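Local coordinates for CurF (Lyngbya majuscula, PDB 5DP2), which binds NADP and probably catalyses the reductive closure of a cyclopropane ring in curacin A biosynthesis, as an unusual member of the enoyl reductase family, at residues A146-G149 against L150-A154; P278-M281 against S282-F285; K289-H292 against A293-D297; V48-R51 against E52-V56; P241-I244 against D245-A248. All coordinates share one frame; numbering follows the deposited sequence.

Contact 1. Residues A146-G149 against L150-A154; sequences AYYG and LHNLA
Tyr147 and His151 form an aromatic stack one turn apart near the C-terminal end of helix 140-153. The helix widens here into a pi-type turn. Leu153 N bonds to Tyr148 O and Ala154 N to Gly149 O, both five residues back, while Leu150 N still bonds to Ala146 O four back. The two rings make an offset stack with planes 16° apart and centroids 4.5 Å apart. Both residues turn CG anti to the backbone N, Tyr147 at chi1 -173° and His151 at 176°, and their side chains lie alongside each other, pointing the same way. His151 CB sits over the centre of the Tyr147 ring, and Tyr147 OH lies over the imidazole. That hydroxyl is hydrogen-bonded to Asp298. Leu153 CG lies over one face of the Tyr148 ring, offset toward the rim, and Asn152 CB comes within 3.6 Å of Tyr148 CD1. Beyond the segments, Tyr148 meets Phe279 and Phe291 edge-to-face, which ties the helix to the parts of the fold next to the NADP site. An almost straight bond fixes the imidazole: His151 ND1 donates a hydrogen bond to Asn152 OD1 at 3.0 Å, in the imidazole plane but above the amide plane.

Contact 2. Residues P278-M281 against S282-F285; sequences PFDM and SDEF. With NAP (NADP nicotinamide-adenine-dinucleotide phosphate), chain B.
Asp280 turns CG anti to its own N (chi1 -174°), and Ser282 places OG between its N and carbonyl carbon (chi1 65°). These two rotations bring the carboxylate and the hydroxyl together at the start of helix 281-287. Asp280 is the N-cap. Its OD1 accepts from Ser282 OG at 2.6 Å, and the hydroxyl comes from above the carboxylate plane. Ser282 N adds a weak capping bond to the same oxygen. The other oxygen, OD2, makes a salt bridge to Arg51. One turn on, Glu284 N bonds to Asp280 O and Phe285 N to Met281 O. Water 1 accepts from Asp280 N and donates to Glu284 OE2. On the apolar side the bent Met281 chain carries CE to 3.6 Å from Phe285 CZ. Met281 SD makes an oblique Met-aromatic contact, 5.5 Å from the Phe285 ring centroid. Met281 O lies over a face of the Phe285 ring, 3.1 Å from CD2. The backbone between strand 275-278 and the helix reads the nicotinamide carboxamide. Met281 N donates to NADP O7N at 2.7 Å in a nearly straight bond, and NADP N7N donates to Phe279 O at 2.8 Å. Donor and acceptor are thus matched on both sides of the amide. This pairing would fix the rotation of the carboxamide, and with Met281 N at the helix N-terminus the helix dipole probably helps polarise O7N.

Contact 3. Residues K289-H292 against A293-D297; sequences KQFH and AKLWD
Phe291 lies beneath Leu295 CD1, which covers one face of its ring, offset toward the rim. The methyl makes a CH-pi contact 4.0 Å from the ring centroid, and its closest ring atom is Phe291 CE2 at 3.7 Å. Phe291 holds CG anti to the backbone N (chi1 178°), while Leu295 holds CG beside its own N (chi1 -69°), and the two side chains meet at a slant. The backbone beneath them bonds four residues apart: Lys294 N to Gln290 O, Leu295 N to Phe291 O at 3.1 Å, and Trp296 N to His292 O. On the outer side, Gln290 OE1 reaches 3.8 Å from Ala293 CB. Lys289 O lies over one face of the His292 ring, and His292 NE2 is hydrogen-bonded to Asp122 O. Phe291 also rests on Met281 and Glu284. This is the N-terminal part of an amphipathic helix, 290-305. Its Lys-Gln side is exposed. On the inner side Phe291 and Leu295 pack against helices 140-153 and 281-287, while His292 and Trp296 also pack on strands 103-107 and 124-126.

Contact 4. Residues V48-R51 against E52-V56; sequences VNFR and EVLNV. With NAP (NADP nicotinamide-adenine-dinucleotide phosphate), chain B.
Phe50 lies between Leu54 and the NADP pyrophosphate, in the first turn of helix 50-57. Its CB lies 3.3 Å from NADP O3, the bridging oxygen. CG and CD1 face NADP C5B, which sits over one side of the ring, offset toward the rim. Phe50 CD2 meets C3D of the nicotinamide ribose at 3.6 Å. Farther out, Phe50 CE2 touches Leu54 CD2 at 3.8 Å, and CZ lies near the same methyl. With CG anti to the backbone N (chi1 -168°), the ring stands between cofactor and helix. With an alanine here the ring is gone, which would probably uncover C5B and leave Leu54 without its aromatic neighbour. Asn49 is the N-cap by position, but its side chain makes no capping bond. Its ND2 bonds to Glu83 and its OD1 to Lys336. Instead Glu52 reaches back: Asn49 N donates to Glu52 OE1 at 3.0 Å, on the anti side of the carboxylate. Water 2 links Asn49 ND2 to the same oxygen, and Glu52 OE2 accepts from Gly81 N. Glu52 N in turn bonds to Asn49 O, from above the carbonyl plane. Arg51 CD passes 3.7 Å from Asn55 ND2, and both side chains bond to Glu62. Phe50 N donates to phosphate oxygen O1N at 3.0 Å, in a bond of 170°. A helix N-terminus thus meets the pyrophosphate, and the helix dipole would probably help to offset the phosphate charge.

Contact 5. Residues P241-I244 against D245-A248; sequences PKNI and DILA
Pro241 opens the segment, and its O accepts from Asp245 N at 3.0 Å, a helical bond four residues apart. The same oxygen of Pro241 lies 3.2 Å from Asp245 CG, since chi1 of -70° folds the carboxylate back beside the backbone N. Lys242 comes next. Its O takes a weak bond from Ile246 N. Asn243 O is the stronger acceptor for Ile246 N, at 3.1 Å, with the donor well above the carbonyl plane. Ile246 CG1 rests 3.3 Å from Asn243 O, in line with its chi1 of 62°. In the side chain, Asn243 OD1 bonds to His165. Ile244 ends the segment. Its O accepts from Leu247 N at 3.2 Å, again from above the plane. Leu247 CD1 reaches 3.9 Å from Ile244 CA, alongside the backbone of the turn. Asp245 OD2 forms a salt bridge to Arg270, so a leucine in its place would probably leave that arginine without this charged mate. The bonds change from four residues apart to three as the helix unwinds into strand 247-248, where Ile246 and Ala248 pair through their backbones with Val227. This is a helix-to-strand turn in the Rossmann-type nucleotide-binding domain, beside its parallel sheet.

In the fold
Contacts 2 and 4 are buried and both touch NADP, contact 2 at the carboxamide and contact 4 at the pyrophosphate. The Arg51-Asp280 salt bridge joins them directly. Contacts 1, 2 and 3 form one apolar cluster where helices 140-153, 281-287 and 290-305 meet. Tyr148, Phe279, Met281 and Phe291 are shared across it. Contacts 1 and 3 are only partly buried, and contact 3 has the more exposed polar side. Their chemistry is ring and CH-pi packing, whereas contacts 2 and 4 rely on helix-start polar bonds. Contact 5 stands apart, its centre about 24 Å from the chain centre, and touches none of the others. It is chiefly a backbone turn.

Contact 1. Residues A146-G149 against L150-A154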
# COMPACT_ATOMS: atom_id res chain seq x y z
N ALA A 146 -6.14 -2.99 1.13
CA ALA A 146 -6.78 -4.30 1.00
C ALA A 146 -8.07 -4.38 1.81
O ALA A 146 -9.05 -4.99 1.37
CB ALA A 146 -5.81 -5.39 1.37
N TYR A 147 -8.10 -3.79 3.00
CA TYR A 147 -9.31 -3.83 3.83
C TYR A 147 -10.42 -3.01 3.20
O TYR A 147 -11.57 -3.45 3.12
CB TYR A 147 -8.99 -3.32 5.24
CG TYR A 147 -10.14 -3.48 6.21
CD1 TYR A 147 -10.35 -4.68 6.87
CD2 TYR A 147 -11.02 -2.45 6.47
CE1 TYR A 147 -11.38 -4.84 7.77
CE2 TYR A 147 -12.08 -2.61 7.36
CZ TYR A 147 -12.25 -3.81 8.00
OH TYR A 147 -13.29 -4.00 8.91
N TYR A 148 -10.10 -1.80 2.74
CA TYR A 148 -11.13 -0.98 2.10
C TYR A 148 -11.72 -1.71 0.90
O TYR A 148 -12.94 -1.77 0.72
CB TYR A 148 -10.55 0.38 1.72
CG TYR A 148 -11.57 1.30 1.15
CD1 TYR A 148 -12.69 1.68 1.89
CD2 TYR A 148 -11.43 1.82 -0.13
CE1 TYR A 148 -13.63 2.55 1.39
CE2 TYR A 148 -12.37 2.71 -0.65
CZ TYR A 148 -13.47 3.07 0.11
OH TYR A 148 -14.42 3.94 -0.40
N GLY A 149 -10.86 -2.28 0.06
CA GLY A 149 -11.35 -2.98 -1.12
C GLY A 149 -12.16 -4.23 -0.79
O GLY A 149 -13.24 -4.45 -1.35
N LEU A 150 -11.58 -5.12 0.02
CA LEU A 150 -12.20 -6.43 0.29
C LEU A 150 -13.40 -6.35 1.23
O LEU A 150 -14.37 -7.07 1.04
CB LEU A 150 -11.19 -7.41 0.84
CG LEU A 150 -10.05 -7.83 -0.11
CD1 LEU A 150 -9.01 -8.59 0.67
CD2 LEU A 150 -10.54 -8.63 -1.29
N HIS A 151 -13.30 -5.53 2.27
CA HIS A 151 -14.35 -5.42 3.27
C HIS A 151 -15.35 -4.34 2.91
O HIS A 151 -16.53 -4.61 2.72
CB HIS A 151 -13.75 -5.20 4.66
CG HIS A 151 -14.76 -4.99 5.74
ND1 HIS A 151 -15.22 -3.74 6.10
CD2 HIS A 151 -15.39 -5.86 6.56
CE1 HIS A 151 -16.10 -3.84 7.07
NE2 HIS A 151 -16.22 -5.12 7.38
N ASN A 152 -14.92 -3.08 2.81
CA ASN A 152 -15.89 -2.00 2.65
C ASN A 152 -16.61 -2.05 1.30
O ASN A 152 -17.80 -1.81 1.23
CB ASN A 152 -15.25 -0.62 2.82
CG ASN A 152 -14.82 -0.33 4.24
OD1 ASN A 152 -14.22 -1.15 4.89
ND2 ASN A 152 -15.02 0.91 4.67
N LEU A 153 -15.84 -2.29 0.23
CA LEU A 153 -16.40 -2.23 -1.11
C LEU A 153 -16.97 -3.57 -1.58
O LEU A 153 -18.17 -3.67 -1.83
CB LEU A 153 -15.37 -1.67 -2.12
CG LEU A 153 -14.89 -0.22 -1.80
CD1 LEU A 153 -13.91 0.21 -2.87
CD2 LEU A 153 -16.05 0.75 -1.66
N ALA A 154 -16.12 -4.58 -1.66
CA ALA A 154 -16.57 -5.88 -2.15
C ALA A 154 -17.38 -6.70 -1.15
O ALA A 154 -18.10 -7.60 -1.57
CB ALA A 154 -15.42 -6.69 -2.67

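Contact 2. Residues P278-M281 against S282-F285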
# COMPACT_ATOMS: atom_id res chain seq x y z
N PRO A 278 -13.06 0.65 -8.74
CA PRO A 278 -11.77 1.30 -8.83
C PRO A 278 -11.64 2.33 -7.71
O PRO A 278 -12.62 3.03 -7.38
CB PRO A 278 -11.84 2.02 -10.19
CG PRO A 278 -13.29 2.40 -10.34
CD PRO A 278 -14.05 1.25 -9.65
N PHE A 279 -10.45 2.48 -7.13
CA PHE A 279 -10.27 3.52 -6.13
C PHE A 279 -8.80 3.85 -6.00
O PHE A 279 -7.93 3.07 -6.39
CB PHE A 279 -10.86 3.16 -4.75
CG PHE A 279 -10.23 1.94 -4.09
CD1 PHE A 279 -10.69 0.67 -4.34
CD2 PHE A 279 -9.20 2.08 -3.18
CE1 PHE A 279 -10.13 -0.42 -3.69
CE2 PHE A 279 -8.62 0.98 -2.57
CZ PHE A 279 -9.10 -0.28 -2.82
N ASP A 280 -8.53 5.02 -5.39
CA ASP A 280 -7.18 5.49 -5.11
C ASP A 280 -7.15 5.96 -3.66
O ASP A 280 -7.82 6.95 -3.30
CB ASP A 280 -6.75 6.59 -6.09
CG ASP A 280 -5.29 7.01 -5.89
OD1 ASP A 280 -4.82 6.97 -4.75
OD2 ASP A 280 -4.61 7.38 -6.88
N MET A 281 -6.44 5.21 -2.83
CA MET A 281 -6.42 5.53 -1.40
C MET A 281 -5.88 6.91 -1.10
O MET A 281 -6.34 7.56 -0.15
CB MET A 281 -5.62 4.49 -0.64
CG MET A 281 -6.24 3.13 -0.64
SD MET A 281 -7.81 3.00 0.27
CE MET A 281 -7.18 2.94 1.94
N SER A 282 -4.88 7.36 -1.86
CA SER A 282 -4.38 8.71 -1.65
C SER A 282 -5.49 9.76 -1.81
O SER A 282 -5.61 10.68 -0.99
CB SER A 282 -3.15 8.98 -2.51
OG SER A 282 -3.42 8.97 -3.88
N ASP A 283 -6.34 9.60 -2.83
CA ASP A 283 -7.47 10.48 -2.99
C ASP A 283 -8.42 10.41 -1.78
O ASP A 283 -8.95 11.41 -1.31
CB ASP A 283 -8.31 10.14 -4.23
CG ASP A 283 -7.65 10.44 -5.57
OD1 ASP A 283 -6.76 11.30 -5.61
OD2 ASP A 283 -8.07 9.80 -6.57
N GLU A 284 -8.65 9.17 -1.30
CA GLU A 284 -9.55 8.98 -0.15
C GLU A 284 -9.01 9.65 1.11
O GLU A 284 -9.80 10.21 1.90
CB GLU A 284 -9.79 7.49 0.09
CG GLU A 284 -10.47 6.77 -1.06
CD GLU A 284 -11.88 7.22 -1.32
OE1 GLU A 284 -12.58 7.66 -0.35
OE2 GLU A 284 -12.32 7.16 -2.48
N PHE A 285 -7.70 9.55 1.34
CA PHE A 285 -7.09 10.13 2.53
C PHE A 285 -7.20 11.67 2.52
O PHE A 285 -7.50 12.27 3.55
CB PHE A 285 -5.63 9.69 2.68
CG PHE A 285 -5.45 8.20 2.94
CD1 PHE A 285 -6.24 7.52 3.84
CD2 PHE A 285 -4.45 7.50 2.30
CE1 PHE A 285 -6.05 6.17 4.09
CE2 PHE A 285 -4.25 6.15 2.56
CZ PHE A 285 -5.05 5.49 3.45
PA NAP B . 3.98 -4.57 -4.85
O1A NAP B . 4.82 -4.97 -3.69
O2A NAP B . 2.71 -5.29 -5.11
O5B NAP B . 4.92 -4.60 -6.14
C5B NAP B . 4.37 -4.60 -7.46
C4B NAP B . 3.79 -5.94 -7.87
O4B NAP B . 3.45 -5.88 -9.23
C3B NAP B . 4.72 -7.09 -7.67
O3B NAP B . 4.15 -7.96 -6.69
C2B NAP B . 4.83 -7.78 -9.05
O2B NAP B . 4.67 -9.17 -9.10
C1B NAP B . 3.65 -7.19 -9.80
N9A NAP B . 3.90 -6.96 -11.22
C8A NAP B . 4.49 -5.86 -11.80
N7A NAP B . 4.55 -5.99 -13.14
C5A NAP B . 3.98 -7.17 -13.43
C6A NAP B . 3.72 -7.90 -14.63
N6A NAP B . 4.08 -7.38 -15.82
N1A NAP B . 3.12 -9.08 -14.53
C2A NAP B . 2.78 -9.56 -13.33
N3A NAP B . 2.97 -8.98 -12.15
C4A NAP B . 3.58 -7.81 -12.20
O3 NAP B . 3.65 -3.00 -4.76
PN NAP B . 2.57 -2.23 -3.85
O1N NAP B . 3.20 -0.97 -3.40
O2N NAP B . 1.99 -3.16 -2.82
O5D NAP B . 1.49 -1.86 -4.92
C5D NAP B . 0.73 -2.91 -5.54
C4D NAP B . 0.03 -2.37 -6.81
O4D NAP B . -1.13 -1.68 -6.40
C3D NAP B . 0.85 -1.35 -7.61
O3D NAP B . 0.44 -1.43 -8.98
C2D NAP B . 0.46 -0.03 -6.98
O2D NAP B . 0.65 1.04 -7.90
C1D NAP B . -0.98 -0.27 -6.64
N1N NAP B . -1.58 0.35 -5.43
C2N NAP B . -2.70 1.09 -5.55
C3N NAP B . -3.32 1.69 -4.45
C7N NAP B . -4.56 2.49 -4.64
O7N NAP B . -4.91 3.13 -3.68
N7N NAP B . -5.21 2.44 -5.84
C4N NAP B . -2.75 1.52 -3.19
C5N NAP B . -1.60 0.75 -3.09
C6N NAP B . -1.02 0.17 -4.22
P2B NAP B . 5.78 -10.22 -8.65
O1X NAP B . 5.91 -10.10 -7.14
O2X NAP B . 5.18 -11.53 -9.10
O3X NAP B . 7.06 -9.85 -9.36
O HOH W 1 -11.02 6.59 -4.84

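Contact 3. Residues K289-H292 against A293-D297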
# COMPACT_ATOMS: atom_id res chain seq x y z
N LYS A 289 -10.14 13.18 6.45
CA LYS A 289 -9.17 12.66 7.44
C LYS A 289 -9.73 11.65 8.42
O LYS A 289 -8.97 10.94 9.07
CB LYS A 289 -8.43 13.77 8.17
CG LYS A 289 -7.41 14.46 7.28
CD LYS A 289 -6.27 15.08 8.06
CE LYS A 289 -5.24 15.64 7.09
NZ LYS A 289 -4.24 16.48 7.79
N GLN A 290 -11.06 11.58 8.51
CA GLN A 290 -11.67 10.53 9.33
C GLN A 290 -11.64 9.18 8.65
O GLN A 290 -11.89 8.17 9.30
CB GLN A 290 -13.09 10.91 9.74
CG GLN A 290 -13.18 12.07 10.72
CD GLN A 290 -12.35 11.83 11.98
OE1 GLN A 290 -12.46 10.78 12.62
NE2 GLN A 290 -11.49 12.80 12.33
N PHE A 291 -11.36 9.13 7.35
CA PHE A 291 -11.34 7.85 6.64
C PHE A 291 -10.31 6.90 7.25
O PHE A 291 -10.63 5.74 7.59
CB PHE A 291 -11.10 8.14 5.16
CG PHE A 291 -11.01 6.93 4.27
CD1 PHE A 291 -12.14 6.26 3.91
CD2 PHE A 291 -9.82 6.52 3.71
CE1 PHE A 291 -12.10 5.19 3.07
CE2 PHE A 291 -9.78 5.43 2.84
CZ PHE A 291 -10.93 4.77 2.54
N HIS A 292 -9.07 7.37 7.44
CA HIS A 292 -8.07 6.48 7.99
C HIS A 292 -8.37 6.12 9.45
O HIS A 292 -8.05 5.01 9.89
CB HIS A 292 -6.64 7.00 7.83
CG HIS A 292 -6.29 8.22 8.62
ND1 HIS A 292 -6.16 9.47 8.03
CD2 HIS A 292 -5.98 8.38 9.92
CE1 HIS A 292 -5.82 10.34 8.97
NE2 HIS A 292 -5.72 9.71 10.12
N ALA A 293 -8.94 7.05 10.20
CA ALA A 293 -9.28 6.80 11.60
C ALA A 293 -10.31 5.68 11.71
O ALA A 293 -10.20 4.80 12.56
CB ALA A 293 -9.82 8.07 12.24
N LYS A 294 -11.33 5.72 10.86
CA LYS A 294 -12.36 4.69 10.90
C LYS A 294 -11.85 3.33 10.46
O LYS A 294 -12.23 2.31 11.04
CB LYS A 294 -13.56 5.14 10.10
CG LYS A 294 -14.27 6.33 10.72
CD LYS A 294 -15.49 6.74 9.93
CE LYS A 294 -15.12 7.55 8.71
NZ LYS A 294 -16.34 7.97 7.96
N LEU A 295 -10.95 3.30 9.46
CA LEU A 295 -10.36 2.02 9.10
C LEU A 295 -9.52 1.46 10.23
O LEU A 295 -9.57 0.25 10.51
CB LEU A 295 -9.55 2.16 7.81
CG LEU A 295 -10.32 2.43 6.53
CD1 LEU A 295 -9.42 2.77 5.35
CD2 LEU A 295 -11.21 1.27 6.15
N TRP A 296 -8.74 2.32 10.91
CA TRP A 296 -7.93 1.83 12.02
C TRP A 296 -8.79 1.34 13.20
O TRP A 296 -8.39 0.45 13.93
CB TRP A 296 -6.91 2.89 12.47
CG TRP A 296 -5.81 2.40 13.37
CD1 TRP A 296 -5.46 2.94 14.59
CD2 TRP A 296 -4.89 1.31 13.15
NE1 TRP A 296 -4.39 2.27 15.11
CE2 TRP A 296 -4.01 1.28 14.25
CE3 TRP A 296 -4.71 0.37 12.13
CZ2 TRP A 296 -2.98 0.33 14.36
CZ3 TRP A 296 -3.69 -0.58 12.24
CH2 TRP A 296 -2.85 -0.60 13.36
N ASP A 297 -9.98 1.92 13.37
CA ASP A 297 -10.89 1.42 14.41
C ASP A 297 -11.17 -0.07 14.21
O ASP A 297 -11.34 -0.80 15.18
CB ASP A 297 -12.22 2.17 14.41
CG ASP A 297 -12.14 3.58 14.96
OD1 ASP A 297 -11.22 3.88 15.74
OD2 ASP A 297 -13.04 4.36 14.61

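Contact 4. Residues V48-R51 against E52-V56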
# COMPACT_ATOMS: atom_id res chain seq x y z
N VAL A 48 9.15 1.54 1.09
CA VAL A 48 8.98 1.99 -0.28
C VAL A 48 7.65 1.44 -0.83
O VAL A 48 7.34 0.26 -0.63
CB VAL A 48 10.13 1.47 -1.18
CG1 VAL A 48 10.03 2.08 -2.58
CG2 VAL A 48 11.49 1.78 -0.59
N ASN A 49 6.88 2.26 -1.53
CA ASN A 49 5.67 1.81 -2.19
C ASN A 49 5.87 1.82 -3.70
O ASN A 49 6.64 2.63 -4.23
CB ASN A 49 4.46 2.67 -1.78
CG ASN A 49 3.93 2.24 -0.39
OD1 ASN A 49 3.04 1.38 -0.27
ND2 ASN A 49 4.51 2.75 0.64
N PHE A 50 5.19 0.96 -4.43
CA PHE A 50 5.40 0.85 -5.86
C PHE A 50 5.10 2.18 -6.58
O PHE A 50 5.83 2.54 -7.52
CB PHE A 50 4.57 -0.29 -6.45
CG PHE A 50 4.94 -0.65 -7.84
CD1 PHE A 50 6.17 -1.29 -8.10
CD2 PHE A 50 4.10 -0.36 -8.89
CE1 PHE A 50 6.53 -1.63 -9.40
CE2 PHE A 50 4.43 -0.73 -10.19
CZ PHE A 50 5.65 -1.36 -10.44
N ARG A 51 4.06 2.91 -6.16
CA ARG A 51 3.77 4.25 -6.73
C ARG A 51 5.00 5.12 -6.76
O ARG A 51 5.20 5.91 -7.68
CB ARG A 51 2.66 4.99 -5.89
CG ARG A 51 2.39 6.46 -6.29
CD ARG A 51 1.74 6.64 -7.64
NE ARG A 51 0.35 6.25 -7.60
CZ ARG A 51 -0.71 7.00 -7.22
NH1 ARG A 51 -0.55 8.27 -6.81
NH2 ARG A 51 -1.91 6.46 -7.24
N GLU A 52 5.79 5.05 -5.70
CA GLU A 52 6.97 5.93 -5.57
C GLU A 52 8.07 5.56 -6.55
O GLU A 52 8.78 6.44 -7.02
CB GLU A 52 7.45 5.91 -4.13
CG GLU A 52 6.40 6.52 -3.20
CD GLU A 52 6.63 6.33 -1.74
OE1 GLU A 52 7.03 5.22 -1.32
OE2 GLU A 52 6.34 7.30 -1.00
N VAL A 53 8.22 4.27 -6.86
CA VAL A 53 9.09 3.86 -7.97
C VAL A 53 8.60 4.48 -9.28
O VAL A 53 9.37 5.08 -10.02
CB VAL A 53 9.17 2.31 -8.05
CG1 VAL A 53 9.94 1.87 -9.28
CG2 VAL A 53 9.81 1.73 -6.79
N LEU A 54 7.30 4.37 -9.55
CA LEU A 54 6.73 4.95 -10.76
C LEU A 54 6.92 6.47 -10.77
O LEU A 54 7.16 7.06 -11.83
CB LEU A 54 5.24 4.61 -10.89
CG LEU A 54 4.84 3.13 -10.93
CD1 LEU A 54 3.33 3.03 -11.07
CD2 LEU A 54 5.58 2.40 -12.05
N ASN A 55 6.83 7.09 -9.60
CA ASN A 55 7.02 8.55 -9.51
C ASN A 55 8.45 8.92 -9.91
O ASN A 55 8.67 9.82 -10.75
CB ASN A 55 6.84 9.06 -8.07
CG ASN A 55 5.42 9.00 -7.51
OD1 ASN A 55 5.30 8.96 -6.27
ND2 ASN A 55 4.40 9.05 -8.34
N VAL A 56 9.45 8.26 -9.33
CA VAL A 56 10.85 8.63 -9.62
C VAL A 56 11.15 8.44 -11.12
O VAL A 56 11.86 9.26 -11.70
CB VAL A 56 11.85 7.85 -8.76
CG1 VAL A 56 13.28 8.19 -9.15
CG2 VAL A 56 11.65 8.16 -7.27
PA NAP B . 3.98 -4.57 -4.85
O1A NAP B . 4.82 -4.97 -3.69
O2A NAP B . 2.71 -5.29 -5.11
O5B NAP B . 4.92 -4.60 -6.14
C5B NAP B . 4.37 -4.60 -7.46
C4B NAP B . 3.79 -5.94 -7.87
O4B NAP B . 3.45 -5.88 -9.23
C3B NAP B . 4.72 -7.09 -7.67
O3B NAP B . 4.15 -7.96 -6.69
C2B NAP B . 4.83 -7.78 -9.05
O2B NAP B . 4.67 -9.17 -9.10
C1B NAP B . 3.65 -7.19 -9.80
N9A NAP B . 3.90 -6.96 -11.22
C8A NAP B . 4.49 -5.86 -11.80
N7A NAP B . 4.55 -5.99 -13.14
C5A NAP B . 3.98 -7.17 -13.43
C6A NAP B . 3.72 -7.90 -14.63
N6A NAP B . 4.08 -7.38 -15.82
N1A NAP B . 3.12 -9.08 -14.53
C2A NAP B . 2.78 -9.56 -13.33
N3A NAP B . 2.97 -8.98 -12.15
C4A NAP B . 3.58 -7.81 -12.20
O3 NAP B . 3.65 -3.00 -4.76
PN NAP B . 2.57 -2.23 -3.85
O1N NAP B . 3.20 -0.97 -3.40
O2N NAP B . 1.99 -3.16 -2.82
O5D NAP B . 1.49 -1.86 -4.92
C5D NAP B . 0.73 -2.91 -5.54
C4D NAP B . 0.03 -2.37 -6.81
O4D NAP B . -1.13 -1.68 -6.40
C3D NAP B . 0.85 -1.35 -7.61
O3D NAP B . 0.44 -1.43 -8.98
C2D NAP B . 0.46 -0.03 -6.98
O2D NAP B . 0.65 1.04 -7.90
C1D NAP B . -0.98 -0.27 -6.64
N1N NAP B . -1.58 0.35 -5.43
C2N NAP B . -2.70 1.09 -5.55
C3N NAP B . -3.32 1.69 -4.45
C7N NAP B . -4.56 2.49 -4.64
O7N NAP B . -4.91 3.13 -3.68
N7N NAP B . -5.21 2.44 -5.84
C4N NAP B . -2.75 1.52 -3.19
C5N NAP B . -1.60 0.75 -3.09
C6N NAP B . -1.02 0.17 -4.22
P2B NAP B . 5.78 -10.22 -8.65
O1X NAP B . 5.91 -10.10 -7.14
O2X NAP B . 5.18 -11.53 -9.10
O3X NAP B . 7.06 -9.85 -9.36
O HOH W 2 6.22 5.15 1.23

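Contact 5. Residues P241-I244 against D245-A248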
# COMPACT_ATOMS: atom_id res chain seq x y z
N PRO A 241 -9.76 -7.14 -19.56
CA PRO A 241 -10.87 -7.93 -20.09
C PRO A 241 -10.80 -9.41 -19.69
O PRO A 241 -11.84 -10.04 -19.50
CB PRO A 241 -10.77 -7.72 -21.61
CG PRO A 241 -9.36 -7.26 -21.84
CD PRO A 241 -9.03 -6.43 -20.63
N LYS A 242 -9.59 -9.98 -19.59
CA LYS A 242 -9.45 -11.37 -19.17
C LYS A 242 -9.96 -11.59 -17.75
O LYS A 242 -10.59 -12.62 -17.46
CB LYS A 242 -7.98 -11.82 -19.28
CG LYS A 242 -7.50 -12.04 -20.71
CD LYS A 242 -7.79 -13.45 -21.20
CE LYS A 242 -7.56 -13.56 -22.69
NZ LYS A 242 -6.42 -12.71 -23.14
N ASN A 243 -9.69 -10.62 -16.86
CA ASN A 243 -10.25 -10.68 -15.51
C ASN A 243 -11.76 -10.53 -15.51
O ASN A 243 -12.48 -11.27 -14.81
CB ASN A 243 -9.61 -9.59 -14.65
CG ASN A 243 -8.30 -10.06 -14.03
OD1 ASN A 243 -8.27 -11.07 -13.35
ND2 ASN A 243 -7.27 -9.30 -14.18
N ILE A 244 -12.29 -9.56 -16.27
CA ILE A 244 -13.74 -9.38 -16.30
C ILE A 244 -14.41 -10.70 -16.70
O ILE A 244 -15.45 -11.10 -16.15
CB ILE A 244 -14.13 -8.20 -17.21
CG1 ILE A 244 -13.66 -6.88 -16.59
CG2 ILE A 244 -15.64 -8.18 -17.46
CD1 ILE A 244 -13.71 -5.70 -17.56
N ASP A 245 -13.82 -11.39 -17.70
CA ASP A 245 -14.44 -12.58 -18.24
C ASP A 245 -14.49 -13.76 -17.28
O ASP A 245 -15.31 -14.65 -17.50
CB ASP A 245 -13.77 -12.97 -19.53
CG ASP A 245 -14.09 -11.97 -20.68
OD1 ASP A 245 -15.00 -11.11 -20.51
OD2 ASP A 245 -13.50 -12.13 -21.74
N ILE A 246 -13.66 -13.78 -16.24
CA ILE A 246 -13.66 -14.87 -15.27
C ILE A 246 -14.40 -14.52 -13.99
O ILE A 246 -14.40 -15.32 -13.04
CB ILE A 246 -12.27 -15.43 -14.99
CG1 ILE A 246 -11.35 -14.39 -14.38
CG2 ILE A 246 -11.73 -16.11 -16.23
CD1 ILE A 246 -10.03 -14.94 -13.94
N LEU A 247 -15.12 -13.39 -13.95
CA LEU A 247 -16.01 -13.11 -12.84
C LEU A 247 -17.24 -14.00 -12.92
O LEU A 247 -17.88 -14.10 -14.00
CB LEU A 247 -16.41 -11.63 -12.83
CG LEU A 247 -15.29 -10.72 -12.40
CD1 LEU A 247 -15.55 -9.29 -12.84
CD2 LEU A 247 -15.06 -10.77 -10.91
N ALA A 248 -17.61 -14.59 -11.79
CA ALA A 248 -18.89 -15.29 -11.64
C ALA A 248 -20.03 -14.29 -11.81
O ALA A 248 -19.83 -13.07 -11.79
CB ALA A 248 -18.91 -15.92 -10.26